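Myosin-2 (Saccharomyces cerevisiae, PDB 6IXO) moves organelles and other cargo along polarized actin cables as a class V myosin, this chain being the globular tail domain that binds the cargo receptors. Local coordinates at residues N160-L163 with K164-K168; Q169-K172 with K173-A177; I60-S63 with E64-F68; F68-T71 with K72-E75. All coordinates share one frame; numbering follows the deposited sequence.

Contact 1: N160-L163 with K164-K168; sequences NIWL and KKLQK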
loop_
_atom_site.group_PDB
_atom_site.type_symbol
_atom_site.label_atom_id
_atom_site.label_comp_id
_atom_site.label_asym_id
_atom_site.label_seq_id
_atom_site.Cartn_x
_atom_site.Cartn_y
_atom_site.Cartn_z
ATOM N N ASN A 160 4.934 3.854 -3.950
ATOM C CA ASN A 160 4.264 5.168 -3.950
ATOM C C ASN A 160 3.218 5.319 -5.025
ATOM O O ASN A 160 2.188 5.963 -4.826
ATOM C CB ASN A 160 5.309 6.252 -4.066
ATOM C CG ASN A 160 5.834 6.632 -2.728
ATOM O OD1 ASN A 160 5.165 7.346 -1.992
ATOM N ND2 ASN A 160 7.000 6.104 -2.351
ATOM N N ILE A 161 3.487 4.757 -6.185
ATOM C CA ILE A 161 2.509 4.794 -7.273
ATOM C C ILE A 161 1.236 4.062 -6.832
ATOM O O ILE A 161 0.099 4.545 -6.994
ATOM C CB ILE A 161 3.073 4.160 -8.532
ATOM C CG1 ILE A 161 4.121 5.095 -9.176
ATOM C CG2 ILE A 161 1.954 3.829 -9.550
ATOM C CD1 ILE A 161 4.998 4.381 -10.271
ATOM N N TRP A 162 1.440 2.898 -6.241
ATOM C CA TRP A 162 0.330 2.063 -5.798
ATOM C C TRP A 162 -0.451 2.708 -4.661
ATOM O O TRP A 162 -1.673 2.736 -4.682
ATOM C CB TRP A 162 0.854 0.722 -5.337
ATOM C CG TRP A 162 -0.217 -0.295 -4.958
ATOM C CD1 TRP A 162 -1.230 -0.785 -5.765
ATOM C CD2 TRP A 162 -0.351 -0.944 -3.705
ATOM N NE1 TRP A 162 -1.957 -1.731 -5.075
ATOM C CE2 TRP A 162 -1.427 -1.852 -3.810
ATOM C CE3 TRP A 162 0.344 -0.859 -2.495
ATOM C CZ2 TRP A 162 -1.833 -2.657 -2.749
ATOM C CZ3 TRP A 162 -0.046 -1.686 -1.440
ATOM C CH2 TRP A 162 -1.116 -2.572 -1.574
ATOM N N LEU A 163 0.273 3.204 -3.672
ATOM C CA LEU A 163 -0.366 3.742 -2.479
ATOM C C LEU A 163 -1.226 4.965 -2.873
ATOM O O LEU A 163 -2.335 5.143 -2.361
ATOM C CB LEU A 163 0.689 4.110 -1.430
ATOM C CG LEU A 163 0.174 4.383 -0.002
ATOM C CD1 LEU A 163 -0.837 3.325 0.450
ATOM C CD2 LEU A 163 1.321 4.467 1.022
ATOM N N LYS A 164 -0.731 5.774 -3.803
ATOM C CA LYS A 164 -1.516 6.920 -4.263
ATOM C C LYS A 164 -2.797 6.477 -4.951
ATOM O O LYS A 164 -3.868 7.059 -4.745
ATOM C CB LYS A 164 -0.687 7.802 -5.206
ATOM C CG LYS A 164 -1.557 8.910 -5.869
ATOM C CD LYS A 164 -0.700 9.885 -6.743
ATOM C CE LYS A 164 0.421 10.567 -5.917
ATOM N NZ LYS A 164 -0.098 11.472 -4.789
ATOM N N LYS A 165 -2.714 5.436 -5.761
ATOM C CA LYS A 165 -3.918 4.906 -6.401
ATOM C C LYS A 165 -4.911 4.376 -5.374
ATOM O O LYS A 165 -6.123 4.563 -5.536
ATOM C CB LYS A 165 -3.563 3.779 -7.407
ATOM C CG LYS A 165 -2.956 4.304 -8.736
ATOM C CD LYS A 165 -2.268 3.084 -9.487
ATOM C CE LYS A 165 -1.614 3.596 -10.792
ATOM N NZ LYS A 165 -2.629 4.033 -11.760
ATOM N N LEU A 166 -4.402 3.723 -4.332
ATOM C CA LEU A 166 -5.265 3.285 -3.233
ATOM C C LEU A 166 -5.986 4.466 -2.579
ATOM O O LEU A 166 -7.171 4.379 -2.310
ATOM C CB LEU A 166 -4.469 2.555 -2.150
ATOM C CG LEU A 166 -3.885 1.206 -2.630
ATOM C CD1 LEU A 166 -3.171 0.626 -1.433
ATOM C CD2 LEU A 166 -4.958 0.189 -3.103
ATOM N N GLN A 167 -5.251 5.535 -2.293
ATOM C CA GLN A 167 -5.875 6.736 -1.735
ATOM C C GLN A 167 -6.992 7.268 -2.615
ATOM O O GLN A 167 -8.058 7.652 -2.099
ATOM C CB GLN A 167 -4.829 7.837 -1.518
ATOM C CG GLN A 167 -3.798 7.490 -0.408
ATOM C CD GLN A 167 -2.946 8.695 -0.025
ATOM O OE1 GLN A 167 -2.600 9.498 -0.865
ATOM N NE2 GLN A 167 -2.637 8.827 1.254
ATOM N N LYS A 168 -6.763 7.342 -3.929
ATOM C CA LYS A 168 -7.817 7.856 -4.816
ATOM C C LYS A 168 -9.064 6.979 -4.789
ATOM O O LYS A 168 -10.171 7.484 -4.879
ATOM C CB LYS A 168 -7.320 7.983 -6.259
ATOM C CG LYS A 168 -6.077 8.850 -6.416
ATOM C CD LYS A 168 -6.316 10.289 -5.975
ATOM C CE LYS A 168 -5.042 11.153 -6.141
ATOM N NZ LYS A 168 -4.625 11.335 -7.568
#

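Contact 2: Q169-K172 with K173-A177; sequences QLQK and KAINA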
loop_
_atom_site.group_PDB
_atom_site.type_symbol
_atom_site.label_atom_id
_atom_site.label_comp_id
_atom_site.label_asym_id
_atom_site.label_seq_id
_atom_site.Cartn_x
_atom_site.Cartn_y
_atom_site.Cartn_z
ATOM N N GLN A 169 -8.898 5.660 -4.733
ATOM C CA GLN A 169 -10.063 4.777 -4.630
ATOM C C GLN A 169 -10.800 5.047 -3.355
ATOM O O GLN A 169 -12.032 5.011 -3.329
ATOM C CB GLN A 169 -9.658 3.285 -4.659
ATOM C CG GLN A 169 -9.323 2.797 -6.061
ATOM C CD GLN A 169 -9.486 1.276 -6.229
ATOM O OE1 GLN A 169 -9.664 0.546 -5.250
ATOM N NE2 GLN A 169 -9.455 0.804 -7.487
ATOM N N LEU A 170 -10.062 5.341 -2.287
ATOM C CA LEU A 170 -10.752 5.768 -1.049
ATOM C C LEU A 170 -11.372 7.154 -1.116
ATOM O O LEU A 170 -12.433 7.397 -0.520
ATOM C CB LEU A 170 -9.803 5.711 0.141
ATOM C CG LEU A 170 -9.540 4.311 0.652
ATOM C CD1 LEU A 170 -8.364 4.381 1.623
ATOM C CD2 LEU A 170 -10.771 3.700 1.346
ATOM N N GLN A 171 -10.738 8.099 -1.801
ATOM C CA GLN A 171 -11.350 9.407 -1.968
ATOM C C GLN A 171 -12.719 9.190 -2.623
ATOM O O GLN A 171 -13.708 9.838 -2.273
ATOM C CB GLN A 171 -10.465 10.353 -2.806
ATOM C CG GLN A 171 -10.907 11.836 -2.779
ATOM C CD GLN A 171 -10.285 12.618 -1.634
ATOM O OE1 GLN A 171 -9.180 12.304 -1.184
ATOM N NE2 GLN A 171 -11.001 13.636 -1.141
ATOM N N LYS A 172 -12.766 8.243 -3.549
ATOM C CA LYS A 172 -13.970 7.947 -4.308
ATOM C C LYS A 172 -15.078 7.286 -3.459
ATOM O O LYS A 172 -16.261 7.549 -3.643
ATOM C CB LYS A 172 -13.589 7.014 -5.489
ATOM C CG LYS A 172 -14.772 6.738 -6.467
ATOM C CD LYS A 172 -14.379 5.711 -7.569
ATOM C CE LYS A 172 -15.477 5.685 -8.640
ATOM N NZ LYS A 172 -15.456 4.458 -9.475
ATOM N N LYS A 173 -14.688 6.387 -2.559
ATOM C CA LYS A 173 -15.670 5.556 -1.862
ATOM C C LYS A 173 -15.918 5.926 -0.408
ATOM O O LYS A 173 -17.052 5.798 0.060
ATOM C CB LYS A 173 -15.251 4.096 -1.925
ATOM C CG LYS A 173 -15.029 3.662 -3.361
ATOM C CD LYS A 173 -14.685 2.215 -3.533
ATOM C CE LYS A 173 -14.553 1.902 -5.027
ATOM N NZ LYS A 173 -14.387 0.453 -5.233
ATOM N N ALA A 174 -14.879 6.359 0.296
ATOM C CA ALA A 174 -14.923 6.455 1.751
ATOM C C ALA A 174 -15.765 7.627 2.188
ATOM O O ALA A 174 -16.454 7.616 3.229
ATOM C CB ALA A 174 -13.496 6.577 2.311
ATOM N N ILE A 175 -15.714 8.690 1.400
ATOM C CA ILE A 175 -16.500 9.845 1.787
ATOM C C ILE A 175 -17.985 9.526 1.791
ATOM O O ILE A 175 -18.716 9.841 2.741
ATOM C CB ILE A 175 -16.190 11.050 0.835
ATOM C CG1 ILE A 175 -14.801 11.605 1.177
ATOM C CG2 ILE A 175 -17.261 12.112 0.986
ATOM C CD1 ILE A 175 -14.305 12.691 0.168
ATOM N N ASN A 176 -18.452 8.887 0.733
ATOM C CA ASN A 176 -19.867 8.541 0.713
ATOM C C ASN A 176 -20.174 7.482 1.803
ATOM O O ASN A 176 -21.162 7.565 2.507
ATOM C CB ASN A 176 -20.288 8.012 -0.657
ATOM C CG ASN A 176 -21.810 7.909 -0.790
ATOM O OD1 ASN A 176 -22.395 6.824 -0.726
ATOM N ND2 ASN A 176 -22.450 9.051 -0.948
ATOM N N ALA A 177 -19.300 6.486 1.917
ATOM C CA ALA A 177 -19.543 5.390 2.865
ATOM C C ALA A 177 -19.554 5.867 4.325
ATOM O O ALA A 177 -20.432 5.493 5.107
ATOM C CB ALA A 177 -18.471 4.311 2.672
HETATM O O HOH W 1 -17.330 9.080 -1.799
#

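Contact 3: I60-S63 with E64-F68; sequences IVLS and EMWRF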
loop_
_atom_site.group_PDB
_atom_site.type_symbol
_atom_site.label_atom_id
_atom_site.label_comp_id
_atom_site.label_asym_id
_atom_site.label_seq_id
_atom_site.Cartn_x
_atom_site.Cartn_y
_atom_site.Cartn_z
ATOM N N ILE A 60 16.917 -16.357 -12.560
ATOM C CA ILE A 60 17.652 -17.433 -13.234
ATOM C C ILE A 60 18.350 -16.892 -14.481
ATOM O O ILE A 60 19.547 -17.126 -14.700
ATOM C CB ILE A 60 16.728 -18.582 -13.604
ATOM C CG1 ILE A 60 16.291 -19.283 -12.319
ATOM C CG2 ILE A 60 17.434 -19.558 -14.555
ATOM C CD1 ILE A 60 15.019 -20.074 -12.437
ATOM N N VAL A 61 17.591 -16.169 -15.294
ATOM C CA VAL A 61 18.109 -15.573 -16.517
ATOM C C VAL A 61 19.273 -14.656 -16.211
ATOM O O VAL A 61 20.325 -14.763 -16.834
ATOM C CB VAL A 61 17.037 -14.762 -17.268
ATOM C CG1 VAL A 61 17.687 -13.919 -18.368
ATOM C CG2 VAL A 61 15.975 -15.684 -17.823
ATOM N N LEU A 62 19.077 -13.761 -15.251
ATOM C CA LEU A 62 20.085 -12.765 -14.885
ATOM C C LEU A 62 21.387 -13.394 -14.469
ATOM O O LEU A 62 22.483 -13.042 -14.942
ATOM C CB LEU A 62 19.566 -11.889 -13.730
ATOM C CG LEU A 62 20.564 -10.840 -13.211
ATOM C CD1 LEU A 62 21.029 -9.950 -14.335
ATOM C CD2 LEU A 62 19.948 -9.957 -12.091
ATOM N N SER A 63 21.272 -14.337 -13.556
ATOM C CA SER A 63 22.463 -14.972 -13.053
ATOM C C SER A 63 23.169 -15.777 -14.137
ATOM O O SER A 63 24.407 -15.862 -14.126
ATOM C CB SER A 63 22.130 -15.840 -11.844
ATOM O OG SER A 63 21.174 -16.816 -12.154
ATOM N N GLU A 64 22.424 -16.354 -15.085
ATOM C CA GLU A 64 23.096 -17.112 -16.146
ATOM C C GLU A 64 23.865 -16.144 -17.031
ATOM O O GLU A 64 24.988 -16.439 -17.461
ATOM C CB GLU A 64 22.117 -17.931 -16.993
ATOM C CG GLU A 64 21.628 -19.163 -16.318
ATOM C CD GLU A 64 22.765 -20.081 -15.927
ATOM O OE1 GLU A 64 23.589 -20.415 -16.799
ATOM O OE2 GLU A 64 22.837 -20.459 -14.743
ATOM N N MET A 65 23.264 -14.978 -17.293
ATOM C CA MET A 65 23.970 -13.956 -18.058
ATOM C C MET A 65 25.282 -13.562 -17.372
ATOM O O MET A 65 26.339 -13.479 -18.020
ATOM C CB MET A 65 23.088 -12.734 -18.252
ATOM C CG MET A 65 22.027 -12.921 -19.306
ATOM S SD MET A 65 20.997 -11.441 -19.347
ATOM C CE MET A 65 19.918 -11.832 -20.719
ATOM N N TRP A 66 25.228 -13.340 -16.059
ATOM C CA TRP A 66 26.461 -13.027 -15.333
ATOM C C TRP A 66 27.465 -14.163 -15.394
ATOM O O TRP A 66 28.640 -13.928 -15.656
ATOM C CB TRP A 66 26.173 -12.689 -13.883
ATOM C CG TRP A 66 25.497 -11.393 -13.752
ATOM C CD1 TRP A 66 25.430 -10.400 -14.688
ATOM C CD2 TRP A 66 24.763 -10.937 -12.623
ATOM N NE1 TRP A 66 24.704 -9.351 -14.200
ATOM C CE2 TRP A 66 24.284 -9.653 -12.932
ATOM C CE3 TRP A 66 24.480 -11.487 -11.373
ATOM C CZ2 TRP A 66 23.541 -8.905 -12.043
ATOM C CZ3 TRP A 66 23.710 -10.751 -10.488
ATOM C CH2 TRP A 66 23.256 -9.465 -10.826
ATOM N N ARG A 67 27.002 -15.383 -15.140
ATOM C CA ARG A 67 27.866 -16.564 -15.189
ATOM C C ARG A 67 28.633 -16.673 -16.508
ATOM O O ARG A 67 29.792 -17.123 -16.549
ATOM C CB ARG A 67 27.017 -17.811 -14.963
ATOM C CG ARG A 67 27.738 -19.114 -15.195
ATOM C CD ARG A 67 26.735 -20.208 -15.427
ATOM N NE ARG A 67 27.425 -21.442 -15.759
ATOM C CZ ARG A 67 26.834 -22.518 -16.254
ATOM N NH1 ARG A 67 25.522 -22.510 -16.479
ATOM N NH2 ARG A 67 27.565 -23.598 -16.527
ATOM N N PHE A 68 27.993 -16.291 -17.603
ATOM C CA PHE A 68 28.636 -16.371 -18.908
ATOM C C PHE A 68 29.311 -15.051 -19.256
ATOM O O PHE A 68 29.788 -14.881 -20.357
ATOM C CB PHE A 68 27.620 -16.748 -19.989
ATOM C CG PHE A 68 27.273 -18.215 -20.010
ATOM C CD1 PHE A 68 28.152 -19.137 -20.553
ATOM C CD2 PHE A 68 26.066 -18.671 -19.488
ATOM C CE1 PHE A 68 27.850 -20.491 -20.583
ATOM C CE2 PHE A 68 25.754 -20.031 -19.505
ATOM C CZ PHE A 68 26.652 -20.941 -20.064
#

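Contact 4: F68-T71 with K72-E75; sequences FGLT and KQSE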
loop_
_atom_site.group_PDB
_atom_site.type_symbol
_atom_site.label_atom_id
_atom_site.label_comp_id
_atom_site.label_asym_id
_atom_site.label_seq_id
_atom_site.Cartn_x
_atom_site.Cartn_y
_atom_site.Cartn_z
ATOM N N PHE A 68 27.993 -16.291 -17.603
ATOM C CA PHE A 68 28.636 -16.371 -18.908
ATOM C C PHE A 68 29.311 -15.051 -19.256
ATOM O O PHE A 68 29.788 -14.881 -20.357
ATOM C CB PHE A 68 27.620 -16.748 -19.989
ATOM C CG PHE A 68 27.273 -18.215 -20.010
ATOM C CD1 PHE A 68 28.152 -19.137 -20.553
ATOM C CD2 PHE A 68 26.066 -18.671 -19.488
ATOM C CE1 PHE A 68 27.850 -20.491 -20.583
ATOM C CE2 PHE A 68 25.754 -20.031 -19.505
ATOM C CZ PHE A 68 26.652 -20.941 -20.064
ATOM N N GLY A 69 29.345 -14.120 -18.305
ATOM C CA GLY A 69 29.942 -12.816 -18.529
ATOM C C GLY A 69 29.235 -11.984 -19.587
ATOM O O GLY A 69 29.842 -11.128 -20.229
ATOM N N LEU A 70 27.937 -12.215 -19.774
ATOM C CA LEU A 70 27.177 -11.396 -20.714
ATOM C C LEU A 70 26.686 -10.165 -19.971
ATOM O O LEU A 70 25.473 -9.932 -19.826
ATOM C CB LEU A 70 26.018 -12.181 -21.311
ATOM C CG LEU A 70 26.412 -13.402 -22.150
ATOM C CD1 LEU A 70 25.157 -14.172 -22.514
ATOM C CD2 LEU A 70 27.149 -12.968 -23.403
ATOM N N THR A 71 27.645 -9.386 -19.480
ATOM C CA THR A 71 27.342 -8.266 -18.603
ATOM C C THR A 71 26.592 -7.170 -19.378
ATOM O O THR A 71 25.662 -6.572 -18.852
ATOM C CB THR A 71 28.637 -7.737 -17.940
ATOM O OG1 THR A 71 29.688 -7.730 -18.905
ATOM C CG2 THR A 71 29.072 -8.683 -16.809
ATOM N N LYS A 72 26.956 -6.951 -20.637
ATOM C CA LYS A 72 26.231 -6.018 -21.501
ATOM C C LYS A 72 24.803 -6.472 -21.801
ATOM O O LYS A 72 23.887 -5.652 -21.845
ATOM C CB LYS A 72 26.989 -5.828 -22.812
ATOM C CG LYS A 72 26.252 -5.055 -23.901
ATOM C CD LYS A 72 27.130 -4.962 -25.162
ATOM C CE LYS A 72 26.550 -4.015 -26.208
ATOM N NZ LYS A 72 27.506 -3.769 -27.328
ATOM N N GLN A 73 24.611 -7.772 -22.028
ATOM C CA GLN A 73 23.273 -8.299 -22.269
ATOM C C GLN A 73 22.426 -8.106 -21.007
ATOM O O GLN A 73 21.231 -7.840 -21.104
ATOM C CB GLN A 73 23.284 -9.781 -22.661
ATOM C CG GLN A 73 23.724 -10.084 -24.102
ATOM C CD GLN A 73 25.215 -9.920 -24.339
ATOM O OE1 GLN A 73 26.009 -9.745 -23.400
ATOM N NE2 GLN A 73 25.607 -9.993 -25.609
ATOM N N SER A 74 23.046 -8.251 -19.834
ATOM C CA SER A 74 22.299 -8.140 -18.584
ATOM C C SER A 74 21.857 -6.704 -18.367
ATOM O O SER A 74 20.747 -6.446 -17.889
ATOM C CB SER A 74 23.133 -8.623 -17.399
ATOM O OG SER A 74 24.235 -7.763 -17.168
ATOM N N GLU A 75 22.703 -5.758 -18.751
ATOM C CA GLU A 75 22.355 -4.365 -18.550
ATOM C C GLU A 75 21.148 -3.966 -19.414
ATOM O O GLU A 75 20.216 -3.316 -18.931
ATOM C CB GLU A 75 23.558 -3.478 -18.836
ATOM C CG GLU A 75 23.805 -2.479 -17.714
ATOM C CD GLU A 75 24.880 -1.460 -18.054
ATOM O OE1 GLU A 75 24.731 -0.284 -17.642
ATOM O OE2 GLU A 75 25.868 -1.833 -18.728
#

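Contact 1: N160-L163 with K164-K168
Asn-160 O takes the amide of Lys-164, the first of four successive i to i+4 bonds. Its side chain turns elsewhere, OD1 accepting from Phe-377 N. One residue on, Ile-161 and Lys-165 run side by side, pointing the same way, and CG2 of Ile-161 lies 3.8 Å from CE of Lys-165. That methylene chain then bends at its end to place NZ on the carbonyls of Thr-90 and Leu-92. Trp-162 carries the main side-chain contact. With CG anti to the backbone N (chi1 -175°), its indole stands so that Leu-166 CD1 sits almost straight above the six-membered ring, 3.6 Å from its centroid, a CH-pi contact. The same pair is tied through the backbone, Leu-166 N to Trp-162 O at 2.9 Å, and NE1 is held by Leu-97 O. Leu-163 crosses Leu-166 at about a right angle, their CD1 atoms 4.0 Å apart, and faces helix 223-247. Regular backbone bonding with i, i+4 side-chain pairs is that of a long alpha-helix in a helical bundle, here helix 134-180 packed against helices 71-90, 97-124 and 223-247.

Contact 2: Q169-K172 with K173-A177
Lys-173 lays the start of its methylene chain over the carbonyl oxygen of Gln-169, with CG 3.3 Å from that O. CG stands anti to the carbonyl carbon (chi1 -55°), and the chain continues extended from there. The backbone beneath is less regular. Lys-173 N divides its proton between two acceptors, Gln-169 O at 3.1 Å and Leu-170 O at 3.2 Å, and both bonds are weak. Leu-170 O also receives a much better bond from Ala-174 N, 2.8 Å long with an N-H...O angle of 160°. The side chains of the same two residues meet more loosely, CD2 of Leu-170 lying 4.1 Å from CB of Ala-174. Leu-170 also touches Leu-233 and Val-237 of helix 223-247, whereas Lys-173 and Ala-177 rest on Ile-205 of helix 202-218. Along another side of the helix Gln-171 and Ile-175 run side by side, pointing the same way, with Ile-175 CD1 against Gln-171 NE2 in one of the glutamine's two conformers. Lys-172 O and Asn-176 N are too far apart for a direct helical bond; a water accepts from Asn-176 N at 2.8 Å and donates to Lys-172 O at 2.6 Å. The ammonium groups of Lys-172 and Lys-173 stand near each other without touching, NZ to NZ 5.9 Å, and probably disfavour each other mildly; Lys-172 NZ has a weak bond to Tyr-200 OH. Near the pi-type turn at 175-177, then, the water bridges Lys-172 O and Asn-176 N, giving both a partner where the direct bond is absent.

Contact 3: I60-S63 with E64-F68
Leu-62 crosses beneath the indole of Trp-66 with its branch point under the benzene part: CG is 3.8 Å from the centroid of the six-membered ring and 14° off its normal, a CH-pi contact. The two methyls spread along the same face, CD1 reaching CE2 at 3.6 Å and CD2 approaching CH2. Leucine CG is anti to the backbone N (chi1 177°), which carries the fork outward to the indole one turn on. Leu-62 O lies over this face as well, while accepting the backbone amide of Trp-66 at 3.0 Å. The ring itself meets Tyr-140 edge-to-face and packs on Leu-143, Val-144 and Leu-147 of helix 134-180. A serine in place of Trp-66 would probably deprive Leu-62 of the flat surface its methyls rest on and Tyr-140 of its aromatic mate, opening a gap against helix 134-180. Val-61 and Met-65 instead lie alongside each other, pointing the same way, with CG1 of the valine 3.9 Å from CE of the methionine. Glu-64 bends at chi2 and offers the syn lone pair of OE1 to Arg-67 NH1, a salt bridge of 2.9 Å near the guanidinium plane. Phe-68 CZ stands over the centre of that guanidinium, and Gln-415 OE1 gives NH1 a second acceptor. Ser-63 OG turns back to the preceding turn, with Ile-59 O its main partner and Ile-60 O also within reach. Apolar and CH-pi contacts thus hold the side toward helices 71-90 and 134-180, while that toward helices 6-18 and 403-415 combines apolar packing with the salt bridge.

Contact 4: F68-T71 with K72-E75
Gln-73 brings its side-chain amide back against Leu-70, which lies to one side of the amide plane. From that side Leu-70 CD2 comes within 3.7 Å of Gln-73 CD, while Gln-73 OE1 reaches Leu-70 CB at 3.2 Å. A bend at chi2 (74°) folds the glutamine over in this way, so that the two side chains cross obliquely at the start of the helix. A lysine in its place would probably leave that side of Leu-70 without its flat cover, the chain end being free to swing off into solvent. The carbonyl group of Thr-71 is the other flat group that matters. Two donors reach its oxygen from the same face: Glu-75 N at 3.1 Å, and Ser-74 OG at a short 2.5 Å, well bent from the C=O direction (119°). Ser-74 OG, between backbone N and carbonyl carbon (chi1 67°), is directed back down the helix to that oxygen. Ser-74 N meanwhile bonds Leu-70 O at 3.0 Å, the first turn of helix 71-90. Leu-70 holds the N-cap position and the centre of an inverse gamma turn, closed by a weak bond from Thr-71 N to Gly-69 O. Just before it, Gly-69 with positive phi is the C-prime residue of the Schellman motif ending helix 53-67, Leu-70 N turning to Met-65 O. Leu-70 packs on Tyr-14 and Leu-17, and Ser-74 on Leu-62 and Trp-66. The N-cap side chain has no polar group, so the turn relies on backbone bonds and the serine hydroxyl, with leucine filling an apolar role.

Overall arrangement
All four contacts are partly buried. Contacts 1 and 2 follow each other on helix 134-180, their centres 13 Å apart. Contact 1, nearest the middle of the chain, is regular helix with Trp-162, Leu-163 and Leu-166 buried; contact 2, farther out, is irregular and takes in water. Contacts 3 and 4 lie beyond the chain's centre from contact 2, more than 30 Å from the middle. They share Phe-68 and touch, helix 53-67 closing as helix 71-90 opens. Contact 3 echoes contact 1 in setting leucine against tryptophan, but adds a salt bridge; contact 4 is a helix start held by backbone bonds and a serine hydroxyl, with Leu-70 against the Gln-73 amide. Trp-66 and Ser-74 both also meet helix 134-180.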